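PDB 2GMY: hypothetical protein Atu0492, which is of unknown function but belongs to the AhpD-like carboxymuconolactone decarboxylase family and probably takes part in antioxidant defence. Local coordinates for residues R4-Y7 / A8-S11; D53-V56 / K57-R60; H114-D117 / E118-V121. All blocks are in the same frame, centred on the assembly; numbering follows the deposited sequence.

Contact 1 (R4-Y7 / A8-S11)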
loop_
_atom_site.group_PDB
_atom_site.type_symbol
_atom_site.label_atom_id
_atom_site.label_comp_id
_atom_site.label_asym_id
_atom_site.label_seq_id
_atom_site.Cartn_x
_atom_site.Cartn_y
_atom_site.Cartn_z
ATOM N N ARG A 4 10.104 18.658 -18.858
ATOM C CA ARG A 4 9.008 19.589 -18.590
ATOM C C ARG A 4 9.512 21.022 -18.442
ATOM O O ARG A 4 8.984 21.943 -19.077
ATOM C CB ARG A 4 8.230 19.167 -17.337
ATOM C CG ARG A 4 7.376 17.920 -17.512
ATOM C CD ARG A 4 6.801 17.473 -16.176
ATOM N NE ARG A 4 5.799 16.422 -16.323
ATOM C CZ ARG A 4 5.370 15.647 -15.330
ATOM N NH1 ARG A 4 5.872 15.793 -14.106
ATOM N NH2 ARG A 4 4.443 14.715 -15.555
ATOM N N ILE A 5 10.523 21.206 -17.595
ATOM C CA ILE A 5 11.112 22.517 -17.338
ATOM C C ILE A 5 12.631 22.388 -17.245
ATOM O O ILE A 5 13.139 21.445 -16.626
ATOM C CB ILE A 5 10.579 23.156 -16.017
ATOM C CG1 ILE A 5 9.062 23.367 -16.068
ATOM C CG2 ILE A 5 11.266 24.499 -15.733
ATOM C CD1 ILE A 5 8.443 23.698 -14.717
ATOM N N ASN A 6 13.342 23.320 -17.882
ATOM C CA ASN A 6 14.765 23.511 -17.641
ATOM C C ASN A 6 14.878 24.333 -16.367
ATOM O O ASN A 6 14.834 25.571 -16.397
ATOM C CB ASN A 6 15.431 24.230 -18.817
ATOM C CG ASN A 6 16.944 24.313 -18.677
ATOM O OD1 ASN A 6 17.481 24.423 -17.573
ATOM N ND2 ASN A 6 17.641 24.272 -19.809
ATOM N N TYR A 7 14.993 23.637 -15.244
ATOM C CA TYR A 7 14.850 24.291 -13.950
ATOM C C TYR A 7 16.029 25.202 -13.604
ATOM O O TYR A 7 15.853 26.216 -12.926
ATOM C CB TYR A 7 14.555 23.271 -12.843
ATOM C CG TYR A 7 15.566 22.162 -12.723
ATOM C CD1 TYR A 7 16.695 22.312 -11.918
ATOM C CD2 TYR A 7 15.387 20.950 -13.397
ATOM C CE1 TYR A 7 17.630 21.299 -11.795
ATOM C CE2 TYR A 7 16.318 19.923 -13.277
ATOM C CZ TYR A 7 17.440 20.108 -12.475
ATOM O OH TYR A 7 18.377 19.107 -12.340
ATOM N N ALA A 8 17.218 24.850 -14.097
ATOM C CA ALA A 8 18.410 25.675 -13.898
ATOM C C ALA A 8 18.249 27.035 -14.584
ATOM O O ALA A 8 18.738 28.048 -14.084
ATOM C CB ALA A 8 19.653 24.953 -14.414
ATOM N N LYS A 9 17.547 27.040 -15.719
ATOM C CA LYS A 9 17.289 28.260 -16.491
ATOM C C LYS A 9 16.093 29.032 -15.949
ATOM O O LYS A 9 16.148 30.260 -15.843
ATOM C CB LYS A 9 17.062 27.934 -17.976
ATOM C CG LYS A 9 18.308 27.505 -18.735
ATOM C CD LYS A 9 19.059 28.697 -19.326
ATOM C CE LYS A 9 20.553 28.409 -19.452
ATOM N NZ LYS A 9 20.852 27.222 -20.307
ATOM N N ALA A 10 15.025 28.306 -15.604
ATOM C CA ALA A 10 13.792 28.904 -15.088
ATOM C C ALA A 10 13.979 29.623 -13.749
ATOM O O ALA A 10 13.411 30.696 -13.536
ATOM C CB ALA A 10 12.683 27.857 -14.997
ATOM N N SER A 11 14.773 29.041 -12.849
ATOM C CA SER A 11 15.128 29.721 -11.599
ATOM C C SER A 11 16.551 29.415 -11.159
ATOM O O SER A 11 16.781 28.509 -10.351
ATOM C CB SER A 11 14.136 29.418 -10.466
ATOM O OG SER A 11 14.514 30.123 -9.291
HETATM O O HOH W 1 18.003 22.344 -15.638
#
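Ile5 and Ala10 meet through their methyl groups at the start of the short helix 7-10, with Ile5 CG2 lying 3.7 Å from Ala10 CB. Ile5 stands just before the N-cap and Ala10 four residues after it, so the pair makes a small hydrophobic staple. Ile5 also packs on Phe140 of its own chain.

Asn6 is the N-cap itself. With CG anti to the backbone N (chi1 -174°), its amide folds forward over the first turn, and OD1 accepts from Lys9 N at 3.2 Å. The donor arrives from above the amide carbonyl plane, about 50° out of it. The flat amide also lies against the lysine stem: Lys9 CG is 3.4 Å from Asn6 OD1 and almost as near ND2. Asn6 O receives Ala10 N in a nearly straight bond of 2.9 Å, while Lys9 N adds a weak one to the same oxygen. Water 1 donates to Asn6 OD1 at 2.9 Å and accepts from Ala8 N at 3.0 Å.

Tyr7 begins the helix, and its O takes Ser11 N at 3.0 Å. One face of its ring has water 1 above its centre. Ser11 leaves helical geometry and caps the next helix, its OG bonding weakly to Ala14 N.

Ala8 N and Lys9 N lie in the first turn, where a preceding helical carbonyl is missing, whereas Ala10 N makes the first regular helical bond. For those two N-H groups, water 1 and the side-chain carbonyl of Asn6 stand in for the missing acceptors.

Contact 2 (D53-V56 / K57-R60); sequences DMHV and KESR
Asp53 and Lys57, one turn apart on helix 49-61, form a salt bridge between Asp53 OD2 and Lys57 NZ at 2.8 Å. The lysine, extended beyond CG, runs past Asp53 O and brings its ammonium to the syn side of the carboxylate, 24° out of the plane. Lys57 NZ has a second carboxylate partner, Glu147 near the C-terminus.

A second carboxylate engages an imidazole. Glu58, also extended, lies beside His55 so that Glu58 OE1 reaches His55 ND1 at the ring edge, the ring and carboxylate planes 40° apart. This His-carboxylate hydrogen bond refines to a very short 2.4 Å, a length best treated as doubtful. His55 closes the CXXCXXXH pattern found in AhpD-like proteins, and the bond to Glu58 is consistent with a carboxylate that sets the orientation of the ring in a redox site.

Among the neutral bonds, His55 O is gripped twice: Ser59 N donates at 3.0 Å and Ser59 OG at 2.8 Å, from opposite faces of the carbonyl plane. Ser59 OG lies beside its own backbone N (chi1 -62°), which turns the hydroxyl back along the helix.

The van der Waals contacts are lighter. Met54 and Glu58 run side by side, Met54 CG 3.8 Å from Glu58 OE2, and the Val56 methyl CG1 lies against the guanidinium, 3.6 Å from Arg60 NH2. That guanidinium is held mainly by Glu66 through NE, while NH2 bonds to Asn70 of the third subunit.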
loop_
_atom_site.group_PDB
_atom_site.type_symbol
_atom_site.label_atom_id
_atom_site.label_comp_id
_atom_site.label_asym_id
_atom_site.label_seq_id
_atom_site.Cartn_x
_atom_site.Cartn_y
_atom_site.Cartn_z
ATOM N N ASP A 53 21.122 6.916 -13.135
ATOM C CA ASP A 53 22.140 6.919 -14.187
ATOM C C ASP A 53 23.403 7.625 -13.706
ATOM O O ASP A 53 24.513 7.103 -13.861
ATOM C CB ASP A 53 21.627 7.598 -15.451
ATOM C CG ASP A 53 22.610 7.478 -16.614
ATOM O OD1 ASP A 53 22.883 6.332 -17.027
ATOM O OD2 ASP A 53 23.080 8.527 -17.108
ATOM N N MET A 54 23.219 8.802 -13.110
ATOM C CA MET A 54 24.320 9.603 -12.587
ATOM C C MET A 54 25.094 8.865 -11.500
ATOM O O MET A 54 26.333 8.826 -11.502
ATOM C CB MET A 54 23.769 10.914 -12.024
ATOM C CG MET A 54 24.828 11.938 -11.616
ATOM S SD MET A 54 24.110 13.478 -10.942
ATOM C CE MET A 54 23.059 13.976 -12.277
ATOM N N HIS A 55 24.363 8.271 -10.566
ATOM C CA HIS A 55 25.022 7.702 -9.390
ATOM C C HIS A 55 25.623 6.327 -9.626
ATOM O O HIS A 55 26.572 5.951 -8.945
ATOM C CB HIS A 55 24.103 7.783 -8.169
ATOM C CG HIS A 55 23.681 9.186 -7.874
ATOM N ND1 HIS A 55 24.598 10.203 -7.714
ATOM C CD2 HIS A 55 22.461 9.755 -7.748
ATOM C CE1 HIS A 55 23.958 11.338 -7.498
ATOM N NE2 HIS A 55 22.663 11.092 -7.507
ATOM N N VAL A 56 25.081 5.592 -10.594
ATOM C CA VAL A 56 25.720 4.373 -11.089
ATOM C C VAL A 56 27.129 4.749 -11.601
ATOM O O VAL A 56 28.133 4.131 -11.221
ATOM C CB VAL A 56 24.888 3.726 -12.213
ATOM C CG1 VAL A 56 25.740 2.729 -13.016
ATOM C CG2 VAL A 56 23.656 3.019 -11.633
ATOM N N LYS A 57 27.186 5.789 -12.427
ATOM C CA LYS A 57 28.454 6.216 -13.046
ATOM C C LYS A 57 29.438 6.724 -12.000
ATOM O O LYS A 57 30.633 6.398 -12.054
ATOM C CB LYS A 57 28.193 7.263 -14.127
ATOM C CG LYS A 57 27.575 6.652 -15.388
ATOM C CD LYS A 57 26.947 7.703 -16.287
ATOM C CE LYS A 57 26.339 7.065 -17.516
ATOM N NZ LYS A 57 25.593 8.059 -18.355
ATOM N N GLU A 58 28.947 7.502 -11.038
ATOM C CA GLU A 58 29.820 7.982 -9.947
ATOM C C GLU A 58 30.376 6.849 -9.086
ATOM O O GLU A 58 31.559 6.863 -8.724
ATOM C CB GLU A 58 29.112 9.000 -9.061
ATOM C CG GLU A 58 28.771 10.294 -9.777
ATOM C CD GLU A 58 27.737 11.096 -9.023
ATOM O OE1 GLU A 58 26.913 10.482 -8.304
ATOM O OE2 GLU A 58 27.734 12.339 -9.152
ATOM N N SER A 59 29.522 5.879 -8.747
ATOM C CA SER A 59 29.937 4.709 -7.964
ATOM C C SER A 59 31.003 3.920 -8.716
ATOM O O SER A 59 32.010 3.515 -8.141
ATOM C CB SER A 59 28.735 3.806 -7.666
ATOM O OG SER A 59 27.782 4.502 -6.890
ATOM N N ARG A 60 30.770 3.728 -10.007
ATOM C CA ARG A 60 31.697 2.978 -10.854
ATOM C C ARG A 60 33.050 3.687 -10.895
ATOM O O ARG A 60 34.109 3.048 -10.820
ATOM C CB ARG A 60 31.137 2.822 -12.262
ATOM C CG ARG A 60 32.076 2.044 -13.203
ATOM C CD ARG A 60 31.435 1.858 -14.557
ATOM N NE ARG A 60 30.226 1.036 -14.468
ATOM C CZ ARG A 60 29.018 1.378 -14.918
ATOM N NH1 ARG A 60 28.807 2.534 -15.534
ATOM N NH2 ARG A 60 28.011 0.532 -14.754
#

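Contact 3 (H114-D117 / E118-V121)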
loop_
_atom_site.group_PDB
_atom_site.type_symbol
_atom_site.label_atom_id
_atom_site.label_comp_id
_atom_site.label_asym_id
_atom_site.label_seq_id
_atom_site.Cartn_x
_atom_site.Cartn_y
_atom_site.Cartn_z
ATOM N N HIS A 114 26.656 1.413 14.185
ATOM C CA HIS A 114 27.776 1.577 13.247
ATOM C C HIS A 114 28.232 3.006 13.010
ATOM O O HIS A 114 29.247 3.222 12.352
ATOM C CB HIS A 114 27.399 0.972 11.900
ATOM C CG HIS A 114 27.227 -0.506 11.947
ATOM N ND1 HIS A 114 28.286 -1.375 11.822
ATOM C CD2 HIS A 114 26.126 -1.270 12.139
ATOM C CE1 HIS A 114 27.843 -2.616 11.923
ATOM N NE2 HIS A 114 26.537 -2.581 12.115
ATOM N N PHE A 115 27.455 3.978 13.492
ATOM C CA PHE A 115 27.740 5.381 13.211
ATOM C C PHE A 115 27.565 6.242 14.448
ATOM O O PHE A 115 26.666 6.009 15.258
ATOM C CB PHE A 115 26.809 5.903 12.095
ATOM C CG PHE A 115 27.049 5.257 10.753
ATOM C CD1 PHE A 115 28.094 5.681 9.940
ATOM C CD2 PHE A 115 26.244 4.199 10.325
ATOM C CE1 PHE A 115 28.314 5.084 8.704
ATOM C CE2 PHE A 115 26.461 3.592 9.086
ATOM C CZ PHE A 115 27.491 4.030 8.282
ATOM N N SER A 116 28.420 7.255 14.575
ATOM C CA SER A 116 28.263 8.267 15.621
ATOM C C SER A 116 27.058 9.172 15.356
ATOM O O SER A 116 26.537 9.220 14.231
ATOM C CB SER A 116 29.516 9.142 15.693
ATOM O OG SER A 116 29.588 10.006 14.563
ATOM N N ASP A 117 26.626 9.919 16.374
ATOM C CA ASP A 117 25.523 10.862 16.180
ATOM C C ASP A 117 25.878 11.889 15.103
ATOM O O ASP A 117 25.029 12.251 14.293
ATOM C CB ASP A 117 25.156 11.591 17.479
ATOM C CG ASP A 117 24.240 10.778 18.386
ATOM O OD1 ASP A 117 23.913 9.618 18.052
ATOM O OD2 ASP A 117 23.829 11.327 19.438
ATOM N N GLU A 118 27.126 12.367 15.092
ATOM C CA GLU A 118 27.524 13.352 14.087
ATOM C C GLU A 118 27.371 12.764 12.681
ATOM O O GLU A 118 26.782 13.391 11.803
ATOM C CB GLU A 118 28.952 13.863 14.318
ATOM C CG GLU A 118 29.352 14.934 13.302
ATOM C CD GLU A 118 30.829 15.308 13.352
ATOM O OE1 GLU A 118 31.636 14.545 13.933
ATOM O OE2 GLU A 118 31.181 16.364 12.787
ATOM N N GLU A 119 27.887 11.554 12.494
ATOM C CA GLU A 119 27.791 10.845 11.211
ATOM C C GLU A 119 26.331 10.637 10.820
ATOM O O GLU A 119 25.956 10.810 9.653
ATOM C CB GLU A 119 28.506 9.494 11.315
ATOM C CG GLU A 119 30.014 9.639 11.317
ATOM C CD GLU A 119 30.767 8.359 11.680
ATOM O OE1 GLU A 119 30.198 7.437 12.312
ATOM O OE2 GLU A 119 31.973 8.295 11.338
ATOM N N ILE A 120 25.502 10.279 11.794
ATOM C CA ILE A 120 24.072 10.063 11.501
ATOM C C ILE A 120 23.400 11.338 10.996
ATOM O O ILE A 120 22.579 11.287 10.074
ATOM C CB ILE A 120 23.321 9.452 12.713
ATOM C CG1 ILE A 120 23.818 8.020 12.948
ATOM C CG2 ILE A 120 21.802 9.488 12.498
ATOM C CD1 ILE A 120 23.305 7.359 14.234
ATOM N N VAL A 121 23.747 12.488 11.579
ATOM C CA VAL A 121 23.193 13.749 11.095
ATOM C C VAL A 121 23.626 13.998 9.658
ATOM O O VAL A 121 22.800 14.358 8.807
ATOM C CB VAL A 121 23.552 14.935 12.020
ATOM C CG1 VAL A 121 22.963 16.239 11.468
ATOM C CG2 VAL A 121 23.016 14.671 13.413
HETATM O O HOH W 2 31.501 5.036 12.061
HETATM O O HOH W 3 31.812 11.366 14.264
#
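Ser116 OG sits between its own backbone N and carbonyl carbon (chi1 72°), and Glu119 CG lies beside its backbone N (chi1 -74°); together these torsions turn the two side chains toward each other's main chain. The result is a capping box at the start of helix 117-139. Ser116 OG accepts from Glu119 N at 3.1 Å in a nearly straight bond, and Glu119 OE1 in turn accepts from Ser116 N at 2.9 Å. That donor meets OE1 on its anti side, some way out of the carboxylate plane.

Phe115, just before the N-cap, and Ile120, four residues beyond it, add a hydrophobic staple, with Phe115 CB 3.8 Å from Ile120 CG1. The Phe115 ring also presents its edge to the box: CD1 comes within 3.6 Å of Glu119 OE1, with the ring and carboxylate planes turned 74° apart. Its ring further stacks edge-to-face with Phe34, tying the cap to helix 32-45, while Ile120 packs on Leu111 of helix 105-114.

Ordinary helical bonding then takes over, as Ser116 O accepts from Ile120 N and Asp117 O from Val121 N. The reciprocal side-chain to backbone bonds of the box thus supply partners for Glu119 N and Ser116 N at the helix start, where Glu119 N lacks a preceding helical carbonyl.

Two waters extend the network. Water 3 touches Ser116 OG at 2.6 Å and donates to Glu118 OE1; water 2 bridges the turn, donating to His114 O at 2.9 Å and to Glu119 OE1 at 2.7 Å.

How the contacts relate
Contacts 1 and 3 solve one problem, the start of a helix, in two ways: an asparagine cap helped by a water, and a serine–glutamate box. Within one chain they lie on opposite sides of its centre, their own centres about 35 Å apart, yet the assembly brings them together: Ile5 and Tyr7 of contact 1 pack on Ile120 and Val121 of the second subunit, so the two capped starts meet at a subunit interface. Contact 2 lies deeper, in mid-helix, its centre about 23 Å from that of contact 1 and 25 Å from that of contact 3. It carries the histidine of the probable redox site and faces the third subunit instead.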